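Local coordinates for protein glucokinase (PDB 3VOV) that phosphorylates glucose and probably other hexoses at the expense of ATP, as a zinc-containing sugar kinase of the ROK family, at residues Leu157-Leu162 / Cys169-Glu174. Numbering follows the deposited sequence.
With ZN (zinc ion), chain G.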
loop_
_atom_site.group_PDB
_atom_site.type_symbol
_atom_site.label_atom_id
_atom_site.label_comp_id
_atom_site.label_asym_id
_atom_site.label_seq_id
_atom_site.Cartn_x
_atom_site.Cartn_y
_atom_site.Cartn_z
ATOM N N LEU B 157 -17.814 -3.064 -10.093
ATOM C CA LEU B 157 -17.289 -2.087 -9.136
ATOM C C LEU B 157 -16.517 -2.758 -8.012
ATOM O O LEU B 157 -15.648 -2.147 -7.376
ATOM C CB LEU B 157 -18.426 -1.161 -8.622
ATOM C CG LEU B 157 -19.208 -0.377 -9.718
ATOM C CD1 LEU B 157 -20.139 0.709 -9.136
ATOM C CD2 LEU B 157 -18.288 0.294 -10.734
ATOM N N GLY B 158 -16.807 -4.032 -7.778
ATOM C CA GLY B 158 -16.082 -4.795 -6.766
ATOM C C GLY B 158 -14.651 -5.129 -7.163
ATOM O O GLY B 158 -13.900 -5.587 -6.324
ATOM N N HIS B 159 -14.260 -4.896 -8.425
ATOM C CA HIS B 159 -12.963 -5.381 -8.830
ATOM C C HIS B 159 -12.019 -4.264 -9.222
ATOM O O HIS B 159 -11.042 -4.481 -9.902
ATOM C CB HIS B 159 -13.118 -6.499 -9.867
ATOM C CG HIS B 159 -13.886 -7.650 -9.315
ATOM N ND1 HIS B 159 -13.301 -8.637 -8.548
ATOM C CD2 HIS B 159 -15.216 -7.904 -9.310
ATOM C CE1 HIS B 159 -14.234 -9.481 -8.135
ATOM N NE2 HIS B 159 -15.408 -9.049 -8.575
ATOM N N LEU B 160 -12.307 -3.060 -8.763
ATOM C CA LEU B 160 -11.314 -1.986 -8.891
ATOM C C LEU B 160 -10.198 -2.217 -7.893
ATOM O O LEU B 160 -10.443 -2.655 -6.772
ATOM C CB LEU B 160 -11.954 -0.626 -8.700
ATOM C CG LEU B 160 -12.603 -0.128 -10.014
ATOM C CD1 LEU B 160 -14.075 -0.479 -10.087
ATOM C CD2 LEU B 160 -12.364 1.397 -10.131
ATOM N N THR B 161 -8.970 -1.948 -8.318
ATOM C CA THR B 161 -7.838 -2.252 -7.484
ATOM C C THR B 161 -7.665 -1.102 -6.455
ATOM O O THR B 161 -7.323 -0.006 -6.843
ATOM C CB THR B 161 -6.585 -2.377 -8.348
ATOM O OG1 THR B 161 -6.788 -3.407 -9.318
ATOM C CG2 THR B 161 -5.329 -2.724 -7.474
ATOM N N LEU B 162 -7.827 -1.372 -5.174
ATOM C CA LEU B 162 -7.573 -0.349 -4.176
ATOM C C LEU B 162 -6.294 -0.595 -3.403
ATOM O O LEU B 162 -5.792 0.317 -2.757
ATOM C CB LEU B 162 -8.693 -0.332 -3.140
ATOM C CG LEU B 162 -10.079 0.021 -3.665
ATOM C CD1 LEU B 162 -10.996 0.057 -2.473
ATOM C CD2 LEU B 162 -10.021 1.396 -4.400
ATOM N N CYS B 169 -7.853 -12.089 -4.974
ATOM C CA CYS B 169 -9.286 -11.984 -5.219
ATOM C C CYS B 169 -9.782 -13.195 -6.008
ATOM O O CYS B 169 -9.004 -13.803 -6.756
ATOM C CB CYS B 169 -9.586 -10.737 -6.076
ATOM S SG CYS B 169 -11.388 -10.373 -6.309
ATOM N N GLY B 170 -11.069 -13.521 -5.886
ATOM C CA GLY B 170 -11.616 -14.623 -6.714
ATOM C C GLY B 170 -11.543 -14.340 -8.208
ATOM O O GLY B 170 -11.506 -15.277 -9.020
ATOM N N CYS B 171 -11.479 -13.058 -8.589
ATOM C CA CYS B 171 -11.408 -12.710 -10.037
ATOM C C CYS B 171 -10.066 -13.019 -10.732
ATOM O O CYS B 171 -10.018 -13.141 -11.950
ATOM C CB CYS B 171 -11.820 -11.262 -10.274
ATOM S SG CYS B 171 -10.475 -10.088 -10.005
ATOM N N GLY B 172 -8.986 -13.166 -9.956
ATOM C CA GLY B 172 -7.694 -13.477 -10.515
ATOM C C GLY B 172 -6.676 -12.378 -10.214
ATOM O O GLY B 172 -5.466 -12.505 -10.549
ATOM N N LEU B 173 -7.167 -11.296 -9.601
ATOM C CA LEU B 173 -6.306 -10.192 -9.202
ATOM C C LEU B 173 -6.020 -10.180 -7.698
ATOM O O LEU B 173 -6.151 -11.196 -7.022
ATOM C CB LEU B 173 -6.910 -8.844 -9.651
ATOM C CG LEU B 173 -7.310 -8.753 -11.129
ATOM C CD1 LEU B 173 -8.037 -7.436 -11.419
ATOM C CD2 LEU B 173 -6.103 -8.997 -12.058
ATOM N N GLU B 174 -5.634 -9.026 -7.167
ATOM C CA GLU B 174 -5.422 -8.954 -5.710
ATOM C C GLU B 174 -5.725 -7.521 -5.286
ATOM O O GLU B 174 -5.567 -6.614 -6.075
ATOM C CB GLU B 174 -3.970 -9.344 -5.354
ATOM C CG GLU B 174 -2.977 -8.152 -5.182
ATOM C CD GLU B 174 -2.523 -7.533 -6.502
ATOM O OE1 GLU B 174 -2.735 -8.123 -7.613
ATOM O OE2 GLU B 174 -1.905 -6.450 -6.433
HETATM ZN ZN ZN G . -11.199 -9.003 -8.094
HETATM O O HOH W 1 -7.067 -5.648 -8.103
#
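His159 meets Cys169 and Cys171 through a shared zinc ion, and around that metal the two loop segments are tightly packed. The imidazole binds by ND1, 2.2 Å from the zinc, and Cys169 SG lies near the ring plane at its edge, 3.4 Å from His159 ND1. With chi1 at -173°, Cys169 extends SG away from its backbone N to reach the metal. Cys171 comes in obliquely, its CB 3.5 Å from His159 ND1, and its SG reaches the zinc at 2.3 Å. Cysteine suits both places because a soft sulfur, probably as thiolate, binds zinc well and can accept backbone N-H groups: Cys171 N donates almost straight (175°) to Cys169 SG, and Leu173 N gives Cys171 SG a weak bond. A type I turn from Cys169 to Gly172 brings the sulfurs together, and Gly172 takes a positive phi (119°) that glycine adopts easily. Cys176 completes the four ligands, histidine giving the one nitrogen beside three sulfurs, and the cysteines belong to the CXCGXXGCXE motif of ROK kinases, whose zinc site is probably structural. Beyond the metal the fit is looser. Thr161 supplies a hydroxyl, OG1, 2.6 Å from a water that donates to Glu174 O, and a methyl, CG2, 4.1 Å from that oxygen. Glu174 OE2 hydrogen-bonds Gly165 N and Tyr266 OH of a second subunit; OE1 forms a salt bridge with Arg216 of a third.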